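Local coordinates for protein trehalose monomycolate exporter MmpL3 (Mycobacterium tuberculosis, PDB 7NVH) that probably exports trehalose monomycolate, a mycolic acid carrier, across the mycobacterial inner membrane as a transporter related to the RND permeases, at residues V290-S295 with T569-M574; D251-F255 with D640-F644; R283-F287 with F575-G579; K586-M590 with L718-M723. Numbering follows the deposited sequence.

Contact 1: V290-S295 with T569-M574; sequences VLIVAS and TTIVLM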
loop_
_atom_site.group_PDB
_atom_site.type_symbol
_atom_site.label_atom_id
_atom_site.label_comp_id
_atom_site.label_asym_id
_atom_site.label_seq_id
_atom_site.Cartn_x
_atom_site.Cartn_y
_atom_site.Cartn_z
ATOM N N VAL A 290 15.369 1.348 11.911
ATOM C CA VAL A 290 15.294 2.805 11.937
ATOM C C VAL A 290 15.484 3.373 10.537
ATOM O O VAL A 290 14.976 4.455 10.229
ATOM C CB VAL A 290 16.297 3.406 12.938
ATOM C CG1 VAL A 290 16.113 2.780 14.308
ATOM C CG2 VAL A 290 17.717 3.236 12.451
ATOM N N LEU A 291 16.182 2.653 9.657
ATOM C CA LEU A 291 16.279 3.091 8.270
ATOM C C LEU A 291 14.933 2.998 7.568
ATOM O O LEU A 291 14.567 3.894 6.800
ATOM C CB LEU A 291 17.321 2.266 7.529
ATOM C CG LEU A 291 18.721 2.863 7.536
ATOM C CD1 LEU A 291 19.622 1.980 6.732
ATOM C CD2 LEU A 291 18.703 4.265 6.968
ATOM N N ILE A 292 14.186 1.920 7.809
ATOM C CA ILE A 292 12.834 1.844 7.259
ATOM C C ILE A 292 11.980 2.975 7.803
ATOM O O ILE A 292 11.220 3.612 7.064
ATOM C CB ILE A 292 12.185 0.483 7.556
ATOM C CG1 ILE A 292 12.741 -0.589 6.640
ATOM C CG2 ILE A 292 10.692 0.572 7.347
ATOM C CD1 ILE A 292 12.055 -1.910 6.818
ATOM N N VAL A 293 12.078 3.233 9.108
ATOM C CA VAL A 293 11.292 4.305 9.708
ATOM C C VAL A 293 11.622 5.637 9.051
ATOM O O VAL A 293 10.726 6.422 8.720
ATOM C CB VAL A 293 11.522 4.348 11.229
ATOM C CG1 VAL A 293 10.968 5.632 11.812
ATOM C CG2 VAL A 293 10.875 3.151 11.882
ATOM N N ALA A 294 12.910 5.906 8.832
ATOM C CA ALA A 294 13.312 7.148 8.182
ATOM C C ALA A 294 12.802 7.218 6.750
ATOM O O ALA A 294 12.387 8.285 6.283
ATOM C CB ALA A 294 14.831 7.286 8.215
ATOM N N SER A 295 12.843 6.097 6.029
ATOM C CA SER A 295 12.364 6.092 4.651
ATOM C C SER A 295 10.865 6.352 4.580
ATOM O O SER A 295 10.399 7.090 3.705
ATOM C CB SER A 295 12.708 4.764 3.981
ATOM O OG SER A 295 14.109 4.560 3.949
ATOM N N THR A 569 17.605 11.746 5.978
ATOM C CA THR A 569 17.452 10.898 7.149
ATOM C C THR A 569 18.126 9.544 6.993
ATOM O O THR A 569 18.548 8.963 7.998
ATOM C CB THR A 569 15.971 10.684 7.464
ATOM O OG1 THR A 569 15.298 10.200 6.297
ATOM C CG2 THR A 569 15.330 11.986 7.912
ATOM N N THR A 570 18.238 9.028 5.771
ATOM C CA THR A 570 18.922 7.759 5.568
ATOM C C THR A 570 20.426 7.917 5.421
ATOM O O THR A 570 21.169 7.030 5.848
ATOM C CB THR A 570 18.370 7.027 4.344
ATOM O OG1 THR A 570 18.628 7.797 3.164
ATOM C CG2 THR A 570 16.880 6.782 4.492
ATOM N N ILE A 571 20.902 9.022 4.843
ATOM C CA ILE A 571 22.345 9.218 4.733
ATOM C C ILE A 571 22.979 9.322 6.114
ATOM O O ILE A 571 24.006 8.689 6.390
ATOM C CB ILE A 571 22.651 10.455 3.870
ATOM C CG1 ILE A 571 22.447 10.127 2.393
ATOM C CG2 ILE A 571 24.065 10.943 4.117
ATOM C CD1 ILE A 571 22.701 11.292 1.470
ATOM N N VAL A 572 22.371 10.099 7.011
ATOM C CA VAL A 572 22.916 10.242 8.358
ATOM C C VAL A 572 22.830 8.923 9.117
ATOM O O VAL A 572 23.767 8.535 9.826
ATOM C CB VAL A 572 22.196 11.376 9.105
ATOM C CG1 VAL A 572 22.694 11.468 10.532
ATOM C CG2 VAL A 572 22.400 12.694 8.382
ATOM N N LEU A 573 21.707 8.216 8.991
ATOM C CA LEU A 573 21.553 6.957 9.711
ATOM C C LEU A 573 22.546 5.912 9.221
ATOM O O LEU A 573 23.081 5.135 10.020
ATOM C CB LEU A 573 20.122 6.446 9.579
ATOM C CG LEU A 573 19.168 6.982 10.646
ATOM C CD1 LEU A 573 17.729 6.689 10.275
ATOM C CD2 LEU A 573 19.507 6.409 12.010
ATOM N N MET A 574 22.804 5.869 7.916
ATOM C CA MET A 574 23.788 4.945 7.375
ATOM C C MET A 574 25.216 5.384 7.652
ATOM O O MET A 574 26.122 4.545 7.631
ATOM C CB MET A 574 23.551 4.771 5.875
ATOM C CG MET A 574 22.312 3.943 5.581
ATOM S SD MET A 574 22.158 3.347 3.892
ATOM C CE MET A 574 22.857 4.727 3.003
#
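Val290 opens the contact on helix 270-297, which runs nearly antiparallel to helix 559-577: the short segment axes make 164° and approach to 9.2 Å. Val290 CG2 lies 3.7 Å from Leu573 CD2, and Val290 O is 3.5 Å from Leu573 CD1, so one leucine covers both side chain and backbone. Leu291, the most deeply covered residue here with 78 Å² hidden, reaches across the gap: Leu291 CD2 packs 3.7 Å from Leu573 CB and 3.8 Å from Thr570 CA, while CD1 meets Met574 CG at 3.5 Å. Ile292 and Val293 turn to other partners, Ile292 lying against Tyr252 and Asp640. Small Ala294 allows a close approach, its CA 5.7 Å from Thr569 CA and its CB 3.6 Å from Leu573 CD1. Ser295 OG donates to Leu291 O at 3.0 Å within its own helix and touches Thr570 CG2 at 3.6 Å. The hydroxyls of Thr569 and Thr570 bond in the same manner to Ile565 O and Leu566 O. With every hydroxyl satisfied inside its own helix, 290-295 and 569-574 are joined by apolar packing that buries 335 Å² between them; here the two MMPL-family repeats meet by shape rather than by polar bonds.

Contact 2: D251-F255 with D640-F644; sequences DYGLF and DYEVF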
loop_
_atom_site.group_PDB
_atom_site.type_symbol
_atom_site.label_atom_id
_atom_site.label_comp_id
_atom_site.label_asym_id
_atom_site.label_seq_id
_atom_site.Cartn_x
_atom_site.Cartn_y
_atom_site.Cartn_z
ATOM N N ASP A 251 13.197 -11.832 8.198
ATOM C CA ASP A 251 14.593 -11.575 7.854
ATOM C C ASP A 251 15.424 -11.268 9.092
ATOM O O ASP A 251 16.558 -11.740 9.223
ATOM C CB ASP A 251 14.703 -10.414 6.870
ATOM C CG ASP A 251 14.112 -10.729 5.525
ATOM O OD1 ASP A 251 13.805 -11.909 5.264
ATOM O OD2 ASP A 251 13.976 -9.788 4.718
ATOM N N TYR A 252 14.888 -10.447 9.996
ATOM C CA TYR A 252 15.628 -10.085 11.199
ATOM C C TYR A 252 15.896 -11.313 12.056
ATOM O O TYR A 252 17.009 -11.497 12.569
ATOM C CB TYR A 252 14.847 -9.037 11.991
ATOM C CG TYR A 252 14.688 -7.713 11.278
ATOM C CD1 TYR A 252 15.406 -7.428 10.127
ATOM C CD2 TYR A 252 13.807 -6.752 11.750
ATOM C CE1 TYR A 252 15.259 -6.226 9.474
ATOM C CE2 TYR A 252 13.654 -5.546 11.104
ATOM C CZ TYR A 252 14.382 -5.288 9.967
ATOM O OH TYR A 252 14.234 -4.088 9.316
ATOM N N GLY A 253 14.887 -12.170 12.212
ATOM C CA GLY A 253 15.093 -13.415 12.927
ATOM C C GLY A 253 16.100 -14.312 12.240
ATOM O O GLY A 253 16.925 -14.945 12.898
ATOM N N LEU A 254 16.049 -14.375 10.910
ATOM C CA LEU A 254 17.043 -15.130 10.155
ATOM C C LEU A 254 18.450 -14.664 10.486
ATOM O O LEU A 254 19.315 -15.469 10.847
ATOM C CB LEU A 254 16.777 -14.981 8.659
ATOM C CG LEU A 254 17.386 -16.012 7.714
ATOM C CD1 LEU A 254 16.845 -17.393 7.979
ATOM C CD2 LEU A 254 17.123 -15.602 6.280
ATOM N N PHE A 255 18.692 -13.358 10.380
ATOM C CA PHE A 255 20.036 -12.841 10.606
ATOM C C PHE A 255 20.491 -13.081 12.038
ATOM O O PHE A 255 21.625 -13.516 12.268
ATOM C CB PHE A 255 20.101 -11.355 10.259
ATOM C CG PHE A 255 20.255 -11.089 8.792
ATOM C CD1 PHE A 255 21.512 -10.984 8.226
ATOM C CD2 PHE A 255 19.148 -10.956 7.976
ATOM C CE1 PHE A 255 21.661 -10.745 6.877
ATOM C CE2 PHE A 255 19.289 -10.719 6.626
ATOM C CZ PHE A 255 20.547 -10.612 6.075
ATOM N N ASP A 640 17.975 -1.660 3.602
ATOM C CA ASP A 640 18.168 -2.700 4.623
ATOM C C ASP A 640 19.121 -3.714 4.046
ATOM O O ASP A 640 20.098 -4.000 4.674
ATOM C CB ASP A 640 16.870 -3.377 4.990
ATOM C CG ASP A 640 16.059 -2.579 5.980
ATOM O OD1 ASP A 640 16.305 -1.371 6.080
ATOM O OD2 ASP A 640 15.198 -3.178 6.638
ATOM N N TYR A 641 18.853 -4.208 2.868
ATOM C CA TYR A 641 19.714 -5.255 2.330
ATOM C C TYR A 641 21.141 -4.751 2.145
ATOM O O TYR A 641 22.102 -5.496 2.371
ATOM C CB TYR A 641 19.139 -5.800 1.027
ATOM C CG TYR A 641 18.067 -6.838 1.261
ATOM C CD1 TYR A 641 17.002 -6.581 2.111
ATOM C CD2 TYR A 641 18.134 -8.083 0.656
ATOM C CE1 TYR A 641 16.026 -7.525 2.338
ATOM C CE2 TYR A 641 17.161 -9.036 0.877
ATOM C CZ TYR A 641 16.109 -8.750 1.720
ATOM O OH TYR A 641 15.134 -9.692 1.949
ATOM N N GLU A 642 21.299 -3.481 1.763
ATOM C CA GLU A 642 22.637 -2.901 1.710
ATOM C C GLU A 642 23.291 -2.902 3.086
ATOM O O GLU A 642 24.484 -3.188 3.209
ATOM C CB GLU A 642 22.585 -1.483 1.146
ATOM C CG GLU A 642 22.062 -1.394 -0.273
ATOM C CD GLU A 642 23.067 -1.886 -1.291
ATOM O OE1 GLU A 642 24.268 -1.577 -1.141
ATOM O OE2 GLU A 642 22.655 -2.582 -2.242
ATOM N N VAL A 643 22.528 -2.577 4.130
ATOM C CA VAL A 643 23.080 -2.596 5.483
ATOM C C VAL A 643 23.469 -4.010 5.883
ATOM O O VAL A 643 24.542 -4.233 6.450
ATOM C CB VAL A 643 22.087 -1.978 6.481
ATOM C CG1 VAL A 643 22.577 -2.176 7.900
ATOM C CG2 VAL A 643 21.944 -0.511 6.204
ATOM N N PHE A 644 22.610 -4.984 5.590
ATOM C CA PHE A 644 22.929 -6.368 5.924
ATOM C C PHE A 644 24.210 -6.809 5.234
ATOM O O PHE A 644 25.041 -7.503 5.832
ATOM C CB PHE A 644 21.774 -7.287 5.531
ATOM C CG PHE A 644 20.545 -7.110 6.368
ATOM C CD1 PHE A 644 20.643 -6.837 7.718
ATOM C CD2 PHE A 644 19.288 -7.223 5.804
ATOM C CE1 PHE A 644 19.514 -6.674 8.489
ATOM C CE2 PHE A 644 18.153 -7.062 6.570
ATOM C CZ PHE A 644 18.268 -6.787 7.915
#
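Two buried carboxylates accept hydrogen bonds from two tyrosines, in a reciprocal pattern. Tyr641 OH donates to Asp251 OD2 at 3.0 Å, and Tyr252 OH donates to Asp640 OD2, also at 3.0 Å, so each helix supplies one donor and one acceptor. The segments run parallel, at 2°, but their axes stay 12.8 Å apart and the nearest CA pair, Phe255 with Phe644, is 8.5 Å apart; long side chains therefore have to span the gap. Both segments begin Asp-Tyr and end in Phe, and they occupy equivalent helices of the two MMPL repeats, an expression of the internal pseudo-twofold symmetry of RND-type transporters. Asp-Tyr pairs at this place in MmpL3 are thought to form the proton relay that drives transport, and the geometry here is consistent with that role. Beside the polar pairs lies an aromatic cluster. The Phe255 and Phe644 rings stack face to face, with centroids 4.0 Å apart and planes at 21°, whereas the Tyr252 and Phe644 rings meet rim to rim, with centroids 6.0 Å apart and planes at 74°; Tyr252 CE1 comes within 3.4 Å of Phe644 CZ. Asp251 touches Ala677 and Val681 of helix 671-689, Asp640 touches Ile292, and the Tyr641 side chain also lies against Asp710 of helix 694-726.

Contact 3: R283-F287 with F575-G579; sequences RTVTF and FLAFG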
loop_
_atom_site.group_PDB
_atom_site.type_symbol
_atom_site.label_atom_id
_atom_site.label_comp_id
_atom_site.label_asym_id
_atom_site.label_seq_id
_atom_site.Cartn_x
_atom_site.Cartn_y
_atom_site.Cartn_z
ATOM N N ARG A 283 22.410 -4.922 16.528
ATOM C CA ARG A 283 22.726 -3.569 16.085
ATOM C C ARG A 283 22.378 -3.380 14.616
ATOM O O ARG A 283 21.772 -2.368 14.236
ATOM C CB ARG A 283 24.205 -3.281 16.327
ATOM C CG ARG A 283 24.630 -1.871 15.998
ATOM C CD ARG A 283 26.124 -1.707 16.189
ATOM N NE ARG A 283 26.554 -0.329 15.991
ATOM C CZ ARG A 283 26.745 0.227 14.801
ATOM N NH1 ARG A 283 26.548 -0.481 13.699
ATOM N NH2 ARG A 283 27.139 1.489 14.714
ATOM N N THR A 284 22.740 -4.350 13.775
ATOM C CA THR A 284 22.404 -4.254 12.358
ATOM C C THR A 284 20.894 -4.232 12.146
ATOM O O THR A 284 20.382 -3.458 11.328
ATOM C CB THR A 284 23.036 -5.411 11.592
ATOM O OG1 THR A 284 24.459 -5.362 11.743
ATOM C CG2 THR A 284 22.693 -5.323 10.121
ATOM N N VAL A 285 20.164 -5.070 12.882
ATOM C CA VAL A 285 18.711 -5.127 12.761
ATOM C C VAL A 285 18.080 -3.816 13.214
ATOM O O VAL A 285 17.154 -3.304 12.573
ATOM C CB VAL A 285 18.167 -6.325 13.559
ATOM C CG1 VAL A 285 16.675 -6.193 13.771
ATOM C CG2 VAL A 285 18.491 -7.622 12.843
ATOM N N THR A 286 18.561 -3.259 14.326
ATOM C CA THR A 286 18.039 -1.989 14.810
ATOM C C THR A 286 18.268 -0.881 13.794
ATOM O O THR A 286 17.378 -0.057 13.548
ATOM C CB THR A 286 18.690 -1.632 16.143
ATOM O OG1 THR A 286 18.428 -2.670 17.095
ATOM C CG2 THR A 286 18.142 -0.321 16.669
ATOM N N PHE A 287 19.455 -0.845 13.190
ATOM C CA PHE A 287 19.721 0.194 12.203
ATOM C C PHE A 287 18.881 -0.004 10.948
ATOM O O PHE A 287 18.423 0.973 10.349
ATOM C CB PHE A 287 21.208 0.241 11.873
ATOM C CG PHE A 287 21.977 1.179 12.750
ATOM C CD1 PHE A 287 21.916 2.543 12.540
ATOM C CD2 PHE A 287 22.740 0.702 13.796
ATOM C CE1 PHE A 287 22.614 3.412 13.349
ATOM C CE2 PHE A 287 23.440 1.567 14.609
ATOM C CZ PHE A 287 23.376 2.923 14.384
ATOM N N PHE A 575 25.444 6.673 7.904
ATOM C CA PHE A 575 26.732 7.087 8.448
ATOM C C PHE A 575 26.900 6.602 9.879
ATOM O O PHE A 575 28.007 6.258 10.301
ATOM C CB PHE A 575 26.879 8.604 8.393
ATOM C CG PHE A 575 27.803 9.148 9.436
ATOM C CD1 PHE A 575 29.170 8.976 9.325
ATOM C CD2 PHE A 575 27.306 9.812 10.540
ATOM C CE1 PHE A 575 30.020 9.466 10.288
ATOM C CE2 PHE A 575 28.153 10.302 11.508
ATOM C CZ PHE A 575 29.511 10.128 11.381
ATOM N N LEU A 576 25.818 6.608 10.657
ATOM C CA LEU A 576 25.906 6.085 12.017
ATOM C C LEU A 576 26.118 4.576 12.015
ATOM O O LEU A 576 26.882 4.051 12.831
ATOM C CB LEU A 576 24.655 6.456 12.810
ATOM C CG LEU A 576 24.398 7.954 12.967
ATOM C CD1 LEU A 576 23.001 8.200 13.501
ATOM C CD2 LEU A 576 25.440 8.584 13.872
ATOM N N ALA A 577 25.449 3.863 11.107
ATOM C CA ALA A 577 25.612 2.414 11.030
ATOM C C ALA A 577 26.998 2.039 10.522
ATOM O O ALA A 577 27.678 1.191 11.112
ATOM C CB ALA A 577 24.531 1.813 10.133
ATOM N N PHE A 578 27.433 2.655 9.426
ATOM C CA PHE A 578 28.758 2.431 8.863
ATOM C C PHE A 578 29.604 3.649 9.199
ATOM O O PHE A 578 29.365 4.735 8.666
ATOM C CB PHE A 578 28.705 2.241 7.348
ATOM C CG PHE A 578 27.589 1.364 6.870
ATOM C CD1 PHE A 578 27.171 0.271 7.603
ATOM C CD2 PHE A 578 26.952 1.646 5.677
ATOM C CE1 PHE A 578 26.143 -0.523 7.150
ATOM C CE2 PHE A 578 25.926 0.857 5.223
ATOM C CZ PHE A 578 25.522 -0.227 5.959
ATOM N N GLY A 579 30.626 3.468 10.025
ATOM C CA GLY A 579 31.408 4.614 10.443
ATOM C C GLY A 579 32.227 5.206 9.315
ATOM O O GLY A 579 33.451 5.325 9.415
#
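Helix 270-297 passes through residues 283-287 with regular geometry, Phe287 N bonding Arg283 O at 3.0 Å, whereas the partner helix ends within its segment: Ala577 is its last helical residue, and Phe578 leaves helical angles at phi/psi -105°/114°. Backbones come nearest at Phe287 and Ala577, whose CA atoms are 6.4 Å apart. The extended Arg283 side chain, t at its first three chi angles, brings the guanidinium edge to carbonyls of this helix end. Arg283 NH1 donates to Ala577 O at 3.3 Å with an N-H...O angle of 160°, and Arg283 NH2 to Leu576 O at 3.2 Å with a more bent 136°; NH2 also bonds Leu746 O in the C-terminal region. Alongside, Ala577 CB sits over the Phe287 ring as a CH-pi contact, 3.9 Å from the centroid and 24° off the normal, and Leu576 CB lies 3.7 Å from Phe287 CE1. A buried positive charge thus meets carbonyls at the negative pole of a helix, tying the two MMPL repeats together by polar as well as apolar contacts.

Contact 4: K586-M590 with L718-M723; sequences KATLM and LVPSVM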
loop_
_atom_site.group_PDB
_atom_site.type_symbol
_atom_site.label_atom_id
_atom_site.label_comp_id
_atom_site.label_asym_id
_atom_site.label_seq_id
_atom_site.Cartn_x
_atom_site.Cartn_y
_atom_site.Cartn_z
ATOM N N LYS A 586 27.200 5.763 -1.504
ATOM C CA LYS A 586 27.168 4.633 -2.425
ATOM C C LYS A 586 25.862 3.857 -2.301
ATOM O O LYS A 586 25.223 3.513 -3.307
ATOM C CB LYS A 586 28.366 3.726 -2.151
ATOM C CG LYS A 586 28.469 2.540 -3.067
ATOM C CD LYS A 586 29.312 1.446 -2.446
ATOM C CE LYS A 586 28.516 0.663 -1.422
ATOM N NZ LYS A 586 27.406 -0.095 -2.055
ATOM N N ALA A 587 25.439 3.584 -1.066
ATOM C CA ALA A 587 24.202 2.842 -0.864
ATOM C C ALA A 587 22.986 3.657 -1.277
ATOM O O ALA A 587 22.009 3.091 -1.774
ATOM C CB ALA A 587 24.082 2.403 0.594
ATOM N N THR A 588 23.025 4.979 -1.096
ATOM C CA THR A 588 21.929 5.822 -1.559
ATOM C C THR A 588 21.815 5.785 -3.078
ATOM O O THR A 588 20.711 5.691 -3.627
ATOM C CB THR A 588 22.130 7.255 -1.064
ATOM O OG1 THR A 588 21.813 7.328 0.331
ATOM C CG2 THR A 588 21.244 8.222 -1.830
ATOM N N LEU A 589 22.951 5.853 -3.775
ATOM C CA LEU A 589 22.920 5.785 -5.233
ATOM C C LEU A 589 22.375 4.446 -5.713
ATOM O O LEU A 589 21.528 4.399 -6.615
ATOM C CB LEU A 589 24.313 6.032 -5.806
ATOM C CG LEU A 589 24.905 7.423 -5.578
ATOM C CD1 LEU A 589 26.226 7.568 -6.310
ATOM C CD2 LEU A 589 23.928 8.501 -6.011
ATOM N N MET A 590 22.838 3.345 -5.116
ATOM C CA MET A 590 22.303 2.043 -5.504
ATOM C C MET A 590 20.824 1.888 -5.172
ATOM O O MET A 590 20.087 1.294 -5.965
ATOM C CB MET A 590 23.108 0.913 -4.869
ATOM C CG MET A 590 24.401 0.621 -5.597
ATOM S SD MET A 590 25.605 -0.294 -4.631
ATOM C CE MET A 590 27.116 0.314 -5.365
ATOM N N LEU A 718 27.372 -5.381 -8.160
ATOM C CA LEU A 718 27.548 -3.934 -8.143
ATOM C C LEU A 718 28.256 -3.462 -6.882
ATOM O O LEU A 718 29.197 -2.667 -6.962
ATOM C CB LEU A 718 26.191 -3.245 -8.274
ATOM C CG LEU A 718 26.175 -1.906 -9.004
ATOM C CD1 LEU A 718 26.850 -2.032 -10.357
ATOM C CD2 LEU A 718 24.750 -1.409 -9.156
ATOM N N VAL A 719 27.818 -3.931 -5.713
ATOM C CA VAL A 719 28.442 -3.496 -4.463
ATOM C C VAL A 719 29.916 -3.881 -4.391
ATOM O O VAL A 719 30.745 -3.005 -4.095
ATOM C CB VAL A 719 27.632 -4.010 -3.259
ATOM C CG1 VAL A 719 28.114 -3.351 -1.983
ATOM C CG2 VAL A 719 26.155 -3.749 -3.467
ATOM N N PRO A 720 30.316 -5.138 -4.636
ATOM C CA PRO A 720 31.755 -5.443 -4.579
ATOM C C PRO A 720 32.575 -4.668 -5.590
ATOM O O PRO A 720 33.655 -4.169 -5.253
ATOM C CB PRO A 720 31.817 -6.950 -4.850
ATOM C CG PRO A 720 30.463 -7.461 -4.678
ATOM C CD PRO A 720 29.503 -6.346 -4.857
ATOM N N SER A 721 32.091 -4.551 -6.827
ATOM C CA SER A 721 32.860 -3.860 -7.855
ATOM C C SER A 721 33.029 -2.386 -7.523
ATOM O O SER A 721 34.125 -1.831 -7.667
ATOM C CB SER A 721 32.186 -4.029 -9.213
ATOM O OG SER A 721 30.897 -3.447 -9.207
ATOM N N VAL A 722 31.957 -1.733 -7.074
ATOM C CA VAL A 722 32.052 -0.323 -6.716
ATOM C C VAL A 722 32.966 -0.138 -5.515
ATOM O O VAL A 722 33.826 0.750 -5.508
ATOM C CB VAL A 722 30.652 0.261 -6.461
ATOM C CG1 VAL A 722 30.763 1.628 -5.824
ATOM C CG2 VAL A 722 29.880 0.354 -7.763
ATOM N N MET A 723 32.813 -0.977 -4.489
ATOM C CA MET A 723 33.638 -0.824 -3.297
ATOM C C MET A 723 35.104 -1.124 -3.580
ATOM O O MET A 723 35.982 -0.615 -2.878
ATOM C CB MET A 723 33.114 -1.715 -2.176
ATOM C CG MET A 723 31.899 -1.145 -1.478
ATOM S SD MET A 723 31.236 -2.246 -0.222
ATOM C CE MET A 723 32.393 -1.951 1.109
#
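This is side-chain packing between two membrane helices of the second MMPL repeat, 582-607 and 694-726, a mostly buried contact toward the outer side of the membrane bundle. Their local axes come no nearer than 11.5 Å and make an angle of 139°, and even the nearest CA pair, Lys586 with Val722, is 8.2 Å apart, so long side chains fill the space. Met590 has the largest covered area, 78 Å², followed by Lys586 with 66 Å²: Met590 SD lies 3.7 Å from Val719 CG2, CE is 3.7 Å from Val722 CG2, and CG is 4.1 Å from Leu718 CD2. Both helices belong to the same half of this RND-type membrane domain, so the contact is internal to that half. Helix 694-726 is kinked at Pro720, whose nitrogen has no hydrogen to give to the preceding turn; the proline points away from the interface, while Val719 and Val722 both contribute to it. Lys586 lays its aliphatic chain on the same surface, CD at 3.7 Å from Val722 CG1 and 3.8 Å from Met723 CG. Lys586 NZ comes 3.3 Å from Val719 CG1, a van der Waals approach, and its charge has a long, weak ion pair with Glu642 on helix 624-654.

In the fold
All four contacts are buried, on the same side of the chain's centre, in the membrane domain. Contacts 1 and 3 join the same helices, 270-297 and 559-577, with centres about 10 Å apart: apolar along the helices, polar where the second one ends. Contact 2 also joins the two repeats, but through buried carboxylates and aromatic rings; Ile292 CD1 of contact 1 packs 3.4 Å from Asp640 OD2, and Val285 of contact 3 lies against Tyr252. Contact 4 stays within the second repeat and is mainly apolar. It meets contact 1 where Met574 CE lies 3.6 Å from Ala587 CB, and contact 2 through the weak Lys586-Glu642 pair.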